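Local structure of phytochromobilin synthase (Solanum lycopersicum, 6KME) at residues V31-L36 with A115-T120; K122-V127 with H189-L194; I126-N131 with K199-A204. The protein probably catalyses the ferredoxin-dependent reduction of biliverdin IX alpha to phytochromobilin, the chromophore of phytochrome, and is captured here with biliverdin bound. The protein carries 1 engineered substitution. All coordinates share one frame; numbering follows the deposited sequence.

Contact 1: V31-L36 with A115-T120; sequences VSYKKL and ANFFTT. With BLA (biliverdine IX alpha), chain B.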
loop_
_atom_site.group_PDB
_atom_site.type_symbol
_atom_site.label_atom_id
_atom_site.label_comp_id
_atom_site.label_asym_id
_atom_site.label_seq_id
_atom_site.Cartn_x
_atom_site.Cartn_y
_atom_site.Cartn_z
ATOM N N VAL A 31 20.451 -1.530 1.736
ATOM C CA VAL A 31 20.052 -0.125 1.747
ATOM C C VAL A 31 19.290 0.209 3.018
ATOM O O VAL A 31 18.880 -0.684 3.763
ATOM C CB VAL A 31 19.199 0.239 0.514
ATOM C CG1 VAL A 31 20.087 0.551 -0.676
ATOM C CG2 VAL A 31 18.212 -0.882 0.196
ATOM N N SER A 32 19.094 1.501 3.258
ATOM C CA SER A 32 18.355 1.973 4.421
ATOM C C SER A 32 17.080 2.650 3.938
ATOM O O SER A 32 17.124 3.760 3.393
ATOM C CB SER A 32 19.199 2.923 5.263
ATOM O OG SER A 32 18.516 3.260 6.457
ATOM N N TYR A 33 15.944 1.992 4.156
ATOM C CA TYR A 33 14.675 2.591 3.755
ATOM C C TYR A 33 14.293 3.799 4.605
ATOM O O TYR A 33 13.393 4.549 4.209
ATOM C CB TYR A 33 13.569 1.540 3.807
ATOM C CG TYR A 33 13.739 0.467 2.755
ATOM C CD1 TYR A 33 14.145 0.798 1.469
ATOM C CD2 TYR A 33 13.515 -0.876 3.056
ATOM C CE1 TYR A 33 14.304 -0.174 0.499
ATOM C CE2 TYR A 33 13.676 -1.855 2.099
ATOM C CZ TYR A 33 14.067 -1.500 0.821
ATOM O OH TYR A 33 14.225 -2.478 -0.137
ATOM N N LYS A 34 14.935 3.996 5.765
ATOM C CA LYS A 34 14.727 5.231 6.524
ATOM C C LYS A 34 15.018 6.456 5.669
ATOM O O LYS A 34 14.350 7.490 5.806
ATOM C CB LYS A 34 15.605 5.243 7.779
ATOM C CG LYS A 34 15.072 4.424 8.944
ATOM C CD LYS A 34 15.839 4.737 10.225
ATOM C CE LYS A 34 15.008 5.576 11.194
ATOM N NZ LYS A 34 14.470 6.843 10.604
ATOM N N LYS A 35 16.022 6.364 4.788
ATOM C CA LYS A 35 16.314 7.457 3.865
ATOM C C LYS A 35 15.070 7.864 3.089
ATOM O O LYS A 35 14.842 9.055 2.837
ATOM C CB LYS A 35 17.430 7.052 2.890
ATOM C CG LYS A 35 18.839 6.980 3.486
ATOM C CD LYS A 35 19.869 6.408 2.486
ATOM C CE LYS A 35 19.797 4.870 2.386
ATOM N NZ LYS A 35 20.864 4.203 1.566
ATOM N N LEU A 36 14.254 6.881 2.696
ATOM C CA LEU A 36 13.084 7.167 1.875
ATOM C C LEU A 36 11.972 7.796 2.701
ATOM O O LEU A 36 11.239 8.657 2.200
ATOM C CB LEU A 36 12.578 5.891 1.192
ATOM C CG LEU A 36 13.431 5.322 0.054
ATOM C CD1 LEU A 36 12.786 4.045 -0.483
ATOM C CD2 LEU A 36 13.631 6.358 -1.050
ATOM N N ALA A 115 3.744 1.825 -0.627
ATOM C CA ALA A 115 5.099 1.300 -0.828
ATOM C C ALA A 115 5.329 0.194 0.189
ATOM O O ALA A 115 5.344 0.449 1.401
ATOM C CB ALA A 115 6.160 2.390 -0.690
ATOM N N ASN A 116 5.493 -1.035 -0.303
ATOM C CA ASN A 116 5.688 -2.221 0.534
ATOM C C ASN A 116 6.925 -2.953 0.020
ATOM O O ASN A 116 6.867 -3.675 -0.986
ATOM C CB ASN A 116 4.457 -3.122 0.516
ATOM C CG ASN A 116 3.354 -2.606 1.409
ATOM O OD1 ASN A 116 2.603 -1.711 1.028
ATOM N ND2 ASN A 116 3.261 -3.153 2.610
ATOM N N PHE A 117 8.050 -2.761 0.704
ATOM C CA PHE A 117 9.332 -3.316 0.279
ATOM C C PHE A 117 9.767 -4.374 1.280
ATOM O O PHE A 117 9.971 -4.062 2.459
ATOM C CB PHE A 117 10.402 -2.232 0.194
ATOM C CG PHE A 117 10.066 -1.078 -0.719
ATOM C CD1 PHE A 117 9.011 -1.141 -1.624
ATOM C CD2 PHE A 117 10.841 0.065 -0.683
ATOM C CE1 PHE A 117 8.724 -0.069 -2.460
ATOM C CE2 PHE A 117 10.559 1.149 -1.525
ATOM C CZ PHE A 117 9.502 1.068 -2.413
ATOM N N PHE A 118 9.929 -5.611 0.824
ATOM C CA PHE A 118 10.450 -6.666 1.682
ATOM C C PHE A 118 11.802 -7.132 1.148
ATOM O O PHE A 118 11.880 -7.755 0.080
ATOM C CB PHE A 118 9.481 -7.839 1.803
ATOM C CG PHE A 118 10.027 -8.948 2.645
ATOM C CD1 PHE A 118 10.069 -8.826 4.032
ATOM C CD2 PHE A 118 10.563 -10.079 2.060
ATOM C CE1 PHE A 118 10.609 -9.845 4.818
ATOM C CE2 PHE A 118 11.099 -11.098 2.837
ATOM C CZ PHE A 118 11.116 -10.977 4.219
ATOM N N THR A 119 12.857 -6.873 1.919
ATOM C CA THR A 119 14.226 -7.109 1.487
ATOM C C THR A 119 14.951 -8.032 2.458
ATOM O O THR A 119 14.783 -7.934 3.677
ATOM C CB THR A 119 14.964 -5.764 1.349
ATOM O OG1 THR A 119 14.311 -4.978 0.335
ATOM C CG2 THR A 119 16.416 -5.965 0.981
ATOM N N THR A 120 15.729 -8.950 1.908
ATOM C CA THR A 120 16.661 -9.779 2.657
ATOM C C THR A 120 18.055 -9.567 2.080
ATOM O O THR A 120 18.253 -8.742 1.183
ATOM C CB THR A 120 16.281 -11.249 2.567
ATOM O OG1 THR A 120 16.492 -11.669 1.215
ATOM C CG2 THR A 120 14.822 -11.448 2.956
HETATM C CHA BLA B . 5.061 -11.150 -0.901
HETATM N NA BLA B . 3.654 -8.975 -1.025
HETATM C C1A BLA B . 4.035 -10.227 -1.537
HETATM C C2A BLA B . 3.253 -10.458 -2.753
HETATM C C3A BLA B . 2.388 -9.292 -2.939
HETATM C C4A BLA B . 2.654 -8.390 -1.855
HETATM C CMA BLA B . 1.384 -9.002 -4.057
HETATM C CAA BLA B . 3.377 -11.761 -3.592
HETATM C CBA BLA B . 2.566 -12.847 -2.937
HETATM C CGA BLA B . 1.088 -12.838 -3.476
HETATM O O1A BLA B . 1.063 -12.882 -4.670
HETATM O O2A BLA B . 0.268 -12.799 -2.606
HETATM C CHB BLA B . 2.044 -7.008 -1.584
HETATM N NB BLA B . -0.315 -7.277 -2.103
HETATM C C1B BLA B . 0.741 -6.522 -1.542
HETATM C C2B BLA B . 0.090 -5.077 -1.433
HETATM C C3B BLA B . -1.279 -5.155 -1.659
HETATM C C4B BLA B . -1.573 -6.605 -2.049
HETATM C CMB BLA B . 0.906 -3.922 -0.879
HETATM O OB BLA B . -2.622 -7.192 -2.258
HETATM C CAB BLA B . -2.496 -4.264 -1.697
HETATM C CBB BLA B . -3.833 -4.401 -1.856
HETATM N NC BLA B . 5.588 -7.541 2.947
HETATM C C1C BLA B . 5.218 -6.249 3.388
HETATM C C2C BLA B . 5.716 -6.151 4.836
HETATM C C3C BLA B . 6.337 -7.362 5.145
HETATM C C4C BLA B . 6.268 -8.302 3.917
HETATM C CMC BLA B . 5.459 -4.854 5.614
HETATM O OC BLA B . 4.627 -5.531 2.597
HETATM C CAC BLA B . 6.964 -7.712 6.447
HETATM C CBC BLA B . 6.685 -7.387 7.729
HETATM C CHD BLA B . 6.670 -9.575 3.613
HETATM N ND BLA B . 5.654 -10.015 1.270
HETATM C C1D BLA B . 6.362 -10.355 2.347
HETATM C C2D BLA B . 6.942 -11.754 2.242
HETATM C C3D BLA B . 6.548 -12.255 1.015
HETATM C C4D BLA B . 5.693 -11.150 0.332
HETATM C CMD BLA B . 7.775 -12.327 3.374
HETATM C CAD BLA B . 6.799 -13.595 0.313
HETATM C CBD BLA B . 6.051 -14.759 0.934
HETATM C CGD BLA B . 4.473 -14.734 0.727
HETATM O O1D BLA B . 3.886 -14.904 1.782
HETATM O O2D BLA B . 4.127 -14.557 -0.433
#

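Contact 2: K122-V127 with H189-L194; sequences KMNIIV and HNHSVL. With BLA (biliverdine IX alpha), chain B.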
loop_
_atom_site.group_PDB
_atom_site.type_symbol
_atom_site.label_atom_id
_atom_site.label_comp_id
_atom_site.label_asym_id
_atom_site.label_seq_id
_atom_site.Cartn_x
_atom_site.Cartn_y
_atom_site.Cartn_z
ATOM N N LYS A 122 19.639 -11.084 -0.042
ATOM C CA LYS A 122 19.786 -11.335 -1.466
ATOM C C LYS A 122 18.550 -11.041 -2.291
ATOM O O LYS A 122 18.674 -10.931 -3.516
ATOM C CB LYS A 122 20.188 -12.797 -1.710
ATOM N N MET A 123 17.375 -10.913 -1.686
ATOM C CA MET A 123 16.135 -10.898 -2.440
ATOM C C MET A 123 15.303 -9.685 -2.059
ATOM O O MET A 123 15.362 -9.202 -0.928
ATOM C CB MET A 123 15.340 -12.204 -2.205
ATOM C CG MET A 123 14.042 -12.313 -3.012
ATOM S SD MET A 123 14.261 -12.034 -4.786
ATOM C CE MET A 123 15.508 -13.269 -5.185
ATOM N N ASN A 124 14.533 -9.193 -3.028
ATOM C CA ASN A 124 13.647 -8.052 -2.848
ATOM C C ASN A 124 12.296 -8.382 -3.454
ATOM O O ASN A 124 12.234 -8.857 -4.591
ATOM C CB ASN A 124 14.223 -6.795 -3.498
ATOM C CG ASN A 124 15.569 -6.423 -2.931
ATOM O OD1 ASN A 124 15.667 -5.599 -2.024
ATOM N ND2 ASN A 124 16.611 -7.045 -3.445
ATOM N N ILE A 125 11.226 -8.155 -2.686
ATOM C CA ILE A 125 9.848 -8.393 -3.115
ATOM C C ILE A 125 9.108 -7.083 -2.870
ATOM O O ILE A 125 8.985 -6.637 -1.718
ATOM C CB ILE A 125 9.184 -9.560 -2.368
ATOM C CG1 ILE A 125 10.013 -10.838 -2.510
ATOM C CG2 ILE A 125 7.760 -9.773 -2.859
ATOM C CD1 ILE A 125 9.473 -12.049 -1.737
ATOM N N ILE A 126 8.643 -6.452 -3.950
ATOM C CA ILE A 126 8.373 -5.015 -3.980
ATOM C C ILE A 126 6.994 -4.757 -4.578
ATOM O O ILE A 126 6.690 -5.236 -5.679
ATOM C CB ILE A 126 9.437 -4.269 -4.812
ATOM C CG1 ILE A 126 10.861 -4.587 -4.334
ATOM C CG2 ILE A 126 9.159 -2.765 -4.837
ATOM C CD1 ILE A 126 11.190 -4.040 -2.949
ATOM N N VAL A 127 6.174 -3.973 -3.877
ATOM C CA VAL A 127 4.994 -3.343 -4.467
ATOM C C VAL A 127 5.085 -1.835 -4.231
ATOM O O VAL A 127 5.250 -1.380 -3.089
ATOM C CB VAL A 127 3.675 -3.921 -3.910
ATOM C CG1 VAL A 127 2.476 -3.113 -4.435
ATOM C CG2 VAL A 127 3.510 -5.388 -4.279
ATOM N N HIS A 189 22.844 -1.217 -8.126
ATOM C CA HIS A 189 22.049 -0.668 -9.220
ATOM C C HIS A 189 20.553 -0.846 -8.967
ATOM O O HIS A 189 19.773 0.105 -9.100
ATOM C CB HIS A 189 22.447 -1.317 -10.541
ATOM C CG HIS A 189 21.516 -0.986 -11.664
ATOM N ND1 HIS A 189 21.531 0.231 -12.308
ATOM C CD2 HIS A 189 20.520 -1.703 -12.236
ATOM C CE1 HIS A 189 20.594 0.246 -13.239
ATOM N NE2 HIS A 189 19.964 -0.915 -13.213
ATOM N N ASN A 190 20.129 -2.062 -8.603
ATOM C CA ASN A 190 18.701 -2.303 -8.409
ATOM C C ASN A 190 18.141 -1.454 -7.279
ATOM O O ASN A 190 17.029 -0.926 -7.386
ATOM C CB ASN A 190 18.437 -3.784 -8.135
ATOM C CG ASN A 190 18.482 -4.619 -9.396
ATOM O OD1 ASN A 190 18.379 -4.086 -10.499
ATOM N ND2 ASN A 190 18.624 -5.936 -9.244
ATOM N N HIS A 191 18.886 -1.313 -6.181
ATOM C CA HIS A 191 18.370 -0.488 -5.092
ATOM C C HIS A 191 18.365 0.991 -5.459
ATOM O O HIS A 191 17.472 1.735 -5.030
ATOM C CB HIS A 191 19.171 -0.743 -3.819
ATOM C CG HIS A 191 18.823 -2.043 -3.153
ATOM N ND1 HIS A 191 19.773 -2.958 -2.755
ATOM C CD2 HIS A 191 17.623 -2.581 -2.826
ATOM C CE1 HIS A 191 19.175 -4.002 -2.207
ATOM N NE2 HIS A 191 17.870 -3.797 -2.236
ATOM N N SER A 192 19.350 1.432 -6.247
ATOM C CA SER A 192 19.331 2.800 -6.755
ATOM C C SER A 192 18.094 3.050 -7.612
ATOM O O SER A 192 17.449 4.096 -7.491
ATOM C CB SER A 192 20.612 3.079 -7.546
ATOM O OG SER A 192 20.529 4.311 -8.244
ATOM N N VAL A 193 17.736 2.093 -8.472
ATOM C CA VAL A 193 16.534 2.242 -9.291
ATOM C C VAL A 193 15.287 2.275 -8.413
ATOM O O VAL A 193 14.371 3.084 -8.634
ATOM C CB VAL A 193 16.466 1.115 -10.336
ATOM C CG1 VAL A 193 15.166 1.183 -11.102
ATOM C CG2 VAL A 193 17.645 1.226 -11.291
ATOM N N LEU A 194 15.232 1.400 -7.405
ATOM C CA LEU A 194 14.080 1.365 -6.512
ATOM C C LEU A 194 13.901 2.689 -5.789
ATOM O O LEU A 194 12.771 3.171 -5.631
ATOM C CB LEU A 194 14.245 0.236 -5.497
ATOM C CG LEU A 194 13.151 0.141 -4.432
ATOM C CD1 LEU A 194 11.802 -0.135 -5.078
ATOM C CD2 LEU A 194 13.492 -0.931 -3.385
HETATM C CHA BLA B . 5.061 -11.150 -0.901
HETATM N NA BLA B . 3.654 -8.975 -1.025
HETATM C C1A BLA B . 4.035 -10.227 -1.537
HETATM C C2A BLA B . 3.253 -10.458 -2.753
HETATM C C3A BLA B . 2.388 -9.292 -2.939
HETATM C C4A BLA B . 2.654 -8.390 -1.855
HETATM C CMA BLA B . 1.384 -9.002 -4.057
HETATM C CAA BLA B . 3.377 -11.761 -3.592
HETATM C CBA BLA B . 2.566 -12.847 -2.937
HETATM C CGA BLA B . 1.088 -12.838 -3.476
HETATM O O1A BLA B . 1.063 -12.882 -4.670
HETATM O O2A BLA B . 0.268 -12.799 -2.606
HETATM C CHB BLA B . 2.044 -7.008 -1.584
HETATM N NB BLA B . -0.315 -7.277 -2.103
HETATM C C1B BLA B . 0.741 -6.522 -1.542
HETATM C C2B BLA B . 0.090 -5.077 -1.433
HETATM C C3B BLA B . -1.279 -5.155 -1.659
HETATM C C4B BLA B . -1.573 -6.605 -2.049
HETATM C CMB BLA B . 0.906 -3.922 -0.879
HETATM O OB BLA B . -2.622 -7.192 -2.258
HETATM C CAB BLA B . -2.496 -4.264 -1.697
HETATM C CBB BLA B . -3.833 -4.401 -1.856
HETATM N NC BLA B . 5.588 -7.541 2.947
HETATM C C1C BLA B . 5.218 -6.249 3.388
HETATM C C2C BLA B . 5.716 -6.151 4.836
HETATM C C3C BLA B . 6.337 -7.362 5.145
HETATM C C4C BLA B . 6.268 -8.302 3.917
HETATM C CMC BLA B . 5.459 -4.854 5.614
HETATM O OC BLA B . 4.627 -5.531 2.597
HETATM C CAC BLA B . 6.964 -7.712 6.447
HETATM C CBC BLA B . 6.685 -7.387 7.729
HETATM C CHD BLA B . 6.670 -9.575 3.613
HETATM N ND BLA B . 5.654 -10.015 1.270
HETATM C C1D BLA B . 6.362 -10.355 2.347
HETATM C C2D BLA B . 6.942 -11.754 2.242
HETATM C C3D BLA B . 6.548 -12.255 1.015
HETATM C C4D BLA B . 5.693 -11.150 0.332
HETATM C CMD BLA B . 7.775 -12.327 3.374
HETATM C CAD BLA B . 6.799 -13.595 0.313
HETATM C CBD BLA B . 6.051 -14.759 0.934
HETATM C CGD BLA B . 4.473 -14.734 0.727
HETATM O O1D BLA B . 3.886 -14.904 1.782
HETATM O O2D BLA B . 4.127 -14.557 -0.433
#

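Contact 3: I126-N131 with K199-A204; sequences IVLDLN and KDYYQA. With BLA (biliverdine IX alpha), chain B.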
loop_
_atom_site.group_PDB
_atom_site.type_symbol
_atom_site.label_atom_id
_atom_site.label_comp_id
_atom_site.label_asym_id
_atom_site.label_seq_id
_atom_site.Cartn_x
_atom_site.Cartn_y
_atom_site.Cartn_z
ATOM N N ILE A 126 8.643 -6.452 -3.950
ATOM C CA ILE A 126 8.373 -5.015 -3.980
ATOM C C ILE A 126 6.994 -4.757 -4.578
ATOM O O ILE A 126 6.690 -5.236 -5.679
ATOM C CB ILE A 126 9.437 -4.269 -4.812
ATOM C CG1 ILE A 126 10.861 -4.587 -4.334
ATOM C CG2 ILE A 126 9.159 -2.765 -4.837
ATOM C CD1 ILE A 126 11.190 -4.040 -2.949
ATOM N N VAL A 127 6.174 -3.973 -3.877
ATOM C CA VAL A 127 4.994 -3.343 -4.467
ATOM C C VAL A 127 5.085 -1.835 -4.231
ATOM O O VAL A 127 5.250 -1.380 -3.089
ATOM C CB VAL A 127 3.675 -3.921 -3.910
ATOM C CG1 VAL A 127 2.476 -3.113 -4.435
ATOM C CG2 VAL A 127 3.510 -5.388 -4.279
ATOM N N LEU A 128 4.994 -1.065 -5.318
ATOM C CA LEU A 128 4.989 0.394 -5.275
ATOM C C LEU A 128 3.875 0.880 -6.193
ATOM O O LEU A 128 3.875 0.548 -7.385
ATOM C CB LEU A 128 6.349 0.954 -5.722
ATOM C CG LEU A 128 6.475 2.482 -5.876
ATOM C CD1 LEU A 128 6.241 3.173 -4.526
ATOM C CD2 LEU A 128 7.843 2.829 -6.447
ATOM N N ASP A 129 2.925 1.658 -5.656
ATOM C CA ASP A 129 1.769 2.004 -6.473
ATOM C C ASP A 129 1.034 3.213 -5.915
ATOM O O ASP A 129 1.180 3.586 -4.744
ATOM C CB ASP A 129 0.796 0.827 -6.575
ATOM C CG ASP A 129 -0.231 0.994 -7.691
ATOM O OD1 ASP A 129 0.028 1.732 -8.677
ATOM O OD2 ASP A 129 -1.310 0.370 -7.581
ATOM N N LEU A 130 0.248 3.826 -6.795
ATOM C CA LEU A 130 -0.824 4.750 -6.412
ATOM C C LEU A 130 -2.117 3.938 -6.539
ATOM O O LEU A 130 -2.729 3.888 -7.608
ATOM C CB LEU A 130 -0.803 5.993 -7.306
ATOM C CG LEU A 130 0.211 7.107 -6.979
ATOM C CD1 LEU A 130 1.670 6.617 -6.937
ATOM C CD2 LEU A 130 0.076 8.340 -7.931
ATOM N N ASN A 131 -2.504 3.236 -5.455
ATOM C CA ASN A 131 -3.647 2.309 -5.524
ATOM C C ASN A 131 -4.928 3.102 -5.794
ATOM O O ASN A 131 -5.229 4.055 -5.059
ATOM C CB ASN A 131 -3.839 1.493 -4.224
ATOM C CG ASN A 131 -2.660 0.531 -3.866
ATOM O OD1 ASN A 131 -2.455 0.251 -2.684
ATOM N ND2 ASN A 131 -1.935 0.004 -4.860
ATOM N N LYS A 199 10.777 7.847 -5.178
ATOM C CA LYS A 199 10.752 9.309 -5.161
ATOM C C LYS A 199 9.895 9.867 -6.298
ATOM O O LYS A 199 9.074 10.773 -6.083
ATOM C CB LYS A 199 12.182 9.847 -5.236
ATOM C CG LYS A 199 13.024 9.509 -4.008
ATOM C CD LYS A 199 14.465 9.929 -4.203
ATOM C CE LYS A 199 15.356 9.414 -3.089
ATOM N NZ LYS A 199 16.736 9.944 -3.253
ATOM N N ASP A 200 10.067 9.328 -7.512
ATOM C CA ASP A 200 9.254 9.741 -8.654
ATOM C C ASP A 200 7.769 9.484 -8.420
ATOM O O ASP A 200 6.928 10.344 -8.721
ATOM C CB ASP A 200 9.722 9.007 -9.911
ATOM C CG ASP A 200 10.951 9.644 -10.525
ATOM O OD1 ASP A 200 11.343 10.728 -10.042
ATOM O OD2 ASP A 200 11.520 9.074 -11.483
ATOM N N TYR A 201 7.428 8.299 -7.906
ATOM C CA TYR A 201 6.032 7.953 -7.644
ATOM C C TYR A 201 5.458 8.806 -6.516
ATOM O O TYR A 201 4.301 9.248 -6.588
ATOM C CB TYR A 201 5.902 6.453 -7.309
ATOM C CG TYR A 201 5.714 5.547 -8.532
ATOM C CD1 TYR A 201 6.603 5.604 -9.606
ATOM C CD2 TYR A 201 4.653 4.649 -8.608
ATOM C CE1 TYR A 201 6.436 4.787 -10.738
ATOM C CE2 TYR A 201 4.478 3.815 -9.744
ATOM C CZ TYR A 201 5.371 3.904 -10.801
ATOM O OH TYR A 201 5.215 3.105 -11.918
ATOM N N TYR A 202 6.244 9.062 -5.463
ATOM C CA TYR A 202 5.699 9.861 -4.369
ATOM C C TYR A 202 5.515 11.324 -4.784
ATOM O O TYR A 202 4.537 11.971 -4.383
ATOM C CB TYR A 202 6.569 9.741 -3.113
ATOM C CG TYR A 202 5.845 10.304 -1.904
ATOM C CD1 TYR A 202 4.681 9.700 -1.434
ATOM C CD2 TYR A 202 6.285 11.456 -1.272
ATOM C CE1 TYR A 202 3.977 10.221 -0.349
ATOM C CE2 TYR A 202 5.584 11.993 -0.172
ATOM C CZ TYR A 202 4.431 11.366 0.275
ATOM O OH TYR A 202 3.730 11.883 1.347
ATOM N N GLN A 203 6.427 11.860 -5.608
ATOM C CA GLN A 203 6.245 13.219 -6.102
ATOM C C GLN A 203 5.033 13.311 -7.025
ATOM O O GLN A 203 4.302 14.308 -7.003
ATOM C CB GLN A 203 7.521 13.700 -6.805
ATOM C CG GLN A 203 8.682 13.971 -5.835
ATOM C CD GLN A 203 9.952 14.420 -6.539
ATOM O OE1 GLN A 203 10.322 13.879 -7.578
ATOM N NE2 GLN A 203 10.618 15.422 -5.979
ATOM N N ALA A 204 4.801 12.280 -7.845
ATOM C CA ALA A 204 3.596 12.245 -8.669
ATOM C C ALA A 204 2.344 12.291 -7.802
ATOM O O ALA A 204 1.390 13.011 -8.118
ATOM C CB ALA A 204 3.591 10.989 -9.557
HETATM C CHA BLA B . 5.061 -11.150 -0.901
HETATM N NA BLA B . 3.654 -8.975 -1.025
HETATM C C1A BLA B . 4.035 -10.227 -1.537
HETATM C C2A BLA B . 3.253 -10.458 -2.753
HETATM C C3A BLA B . 2.388 -9.292 -2.939
HETATM C C4A BLA B . 2.654 -8.390 -1.855
HETATM C CMA BLA B . 1.384 -9.002 -4.057
HETATM C CAA BLA B . 3.377 -11.761 -3.592
HETATM C CBA BLA B . 2.566 -12.847 -2.937
HETATM C CGA BLA B . 1.088 -12.838 -3.476
HETATM O O1A BLA B . 1.063 -12.882 -4.670
HETATM O O2A BLA B . 0.268 -12.799 -2.606
HETATM C CHB BLA B . 2.044 -7.008 -1.584
HETATM N NB BLA B . -0.315 -7.277 -2.103
HETATM C C1B BLA B . 0.741 -6.522 -1.542
HETATM C C2B BLA B . 0.090 -5.077 -1.433
HETATM C C3B BLA B . -1.279 -5.155 -1.659
HETATM C C4B BLA B . -1.573 -6.605 -2.049
HETATM C CMB BLA B . 0.906 -3.922 -0.879
HETATM O OB BLA B . -2.622 -7.192 -2.258
HETATM C CAB BLA B . -2.496 -4.264 -1.697
HETATM C CBB BLA B . -3.833 -4.401 -1.856
HETATM N NC BLA B . 5.588 -7.541 2.947
HETATM C C1C BLA B . 5.218 -6.249 3.388
HETATM C C2C BLA B . 5.716 -6.151 4.836
HETATM C C3C BLA B . 6.337 -7.362 5.145
HETATM C C4C BLA B . 6.268 -8.302 3.917
HETATM C CMC BLA B . 5.459 -4.854 5.614
HETATM O OC BLA B . 4.627 -5.531 2.597
HETATM C CAC BLA B . 6.964 -7.712 6.447
HETATM C CBC BLA B . 6.685 -7.387 7.729
HETATM C CHD BLA B . 6.670 -9.575 3.613
HETATM N ND BLA B . 5.654 -10.015 1.270
HETATM C C1D BLA B . 6.362 -10.355 2.347
HETATM C C2D BLA B . 6.942 -11.754 2.242
HETATM C C3D BLA B . 6.548 -12.255 1.015
HETATM C C4D BLA B . 5.693 -11.150 0.332
HETATM C CMD BLA B . 7.775 -12.327 3.374
HETATM C CAD BLA B . 6.799 -13.595 0.313
HETATM C CBD BLA B . 6.051 -14.759 0.934
HETATM C CGD BLA B . 4.473 -14.734 0.727
HETATM O O1D BLA B . 3.886 -14.904 1.782
HETATM O O2D BLA B . 4.127 -14.557 -0.433
#

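Contact 1: V31-L36 with A115-T120
F117 presents its ring edge to a face of Y33. The pair is T-shaped (edge-to-face), with centroids 5.3 Å apart and planes at 64°. The touching atom is F117 CD2, 3.7 Å from Y33 CE1 and set over the rim of the tyrosine ring rather than its middle. The F117 ring reaches Y33 because CG lies beside the backbone N and anti to the carbonyl carbon (chi1 -57°). L36 comes to the edge of the same phenylalanine, where its CD1 lies in the ring plane, 3.8 Å from F117 CE2. The far end of Y33 is polar. Y33 OH donates a short hydrogen bond of 2.5 Å to T119 OG1, which sits at the tyrosine ring edge, near its plane. T119 OG1 is also bonded to N124 on the next strand, so the hydroxyl pair is satisfied inside the core.

N116 and F118 serve the ligand. N116 ND2 donates to OC of biliverdin at 2.7 Å, and its OD1 is held by R235. One face of the F118 ring carries the biliverdin methyl CMD, with F118 CE2 3.6 Å from it. Packing an N-terminal segment against one face of a central antiparallel sheet while the other faces the bilin fits the α/β/α sandwich of ferredoxin-dependent bilin reductases.

Contact 2: K122-V127 with H189-L194
I126 and L194 meet tip to tip between strand 123-131 and helix 188-211. With N124 they have the most surface buried here. Two pairs of methyls touch. I126 CG2 lies 3.7 Å from L194 CD1, and I126 CD1 lies 3.9 Å from L194 CD2. Both branches of the leucine are therefore used. With CG anti to the backbone N (chi1 176°) and chi2 near +60°, both methyls of L194 face I126. F117 of the neighbouring strand packs on both residues.

N124 makes the polar half of the contact with H191. H191 NE2 donates to N124 OD1 at 2.9 Å, with an N-H...O angle of 155°. The acceptor is at the imidazole edge, near the ring plane. On the amide side the approach is less regular. The donor stands well out of the carbonyl plane, not on a lone pair, and the amide and ring planes are 74° apart. N124 OD1 also accepts a bond from T119 OG1. Its ND2 is bonded to F184 O and S186 OG, so four bonds fix the rotation of the amide.

I125 and V127 belong to the other face of the strand. I125 CG2 is 3.6 Å from biliverdin CHA, and V127 CG2 is 3.5 Å from CHB.

The bond to N124 OD1 requires the proton of H191 on NE2. Two donors converging on one buried carbonyl oxygen would probably polarise the amide, while the apolar half depends on close packing alone.

Contact 3: I126-N131 with K199-A204
This is apolar packing of a sheet strand against a covering helix, carried by L128 and L130 on one side and Y201 on the other. Strand 126-131 and helix 199-204 run nearly parallel, at 13°, with axes 9.0 Å apart. Y201 has the most surface buried of all residues here. L128 has CG anti to the backbone N (chi1 174°), which carries its branch over the Y201 ring. Its CD2 covers one face near the rim, and its CG is 3.9 Å from Y201 CD2. L130 comes obliquely to the same corner, its CD1 also 3.9 Å from Y201 CD2. That methyl further rests on the helix backbone, 3.7 Å from Y201 O. The tyrosine hydroxyl passes beyond the leucines and bonds I178 O.

D129, between the two leucines, starts out away from the helix, but its carboxylate turns partly back. Its OD2 accepts N131 ND2 at 2.8 Å, on the anti side of the carboxylate and 27° out of its plane, while OD1 is bonded to S176 OG. N131 OD1 in turn bonds Y231 OH. The polar ends of Y201, D129 and N131 thus find partners outside the packed surface, and between helix and strand dispersion and burial of apolar surface do the holding.

How the contacts relate
The three contacts cover the face of the central sheet turned from biliverdin. Contacts 2 and 3 follow strand 123-131 and helix 188-211, sharing I126 and V127, with centres about 14 Å apart. Contact 1 lies on the neighbouring strand, its centre about 9 Å from that of contact 2 and 13 Å from that of contact 3. T119 OG1 and N124 OD1, 2.8 Å apart, join the polar bonds of contacts 1 and 2 into one buried network. F117 CD1 packs on I126 CG2 at 3.6 Å, and N116 N meets V127 O at 2.8 Å. N116, F118, I125 and V127, on the opposite face, line the bilin pocket.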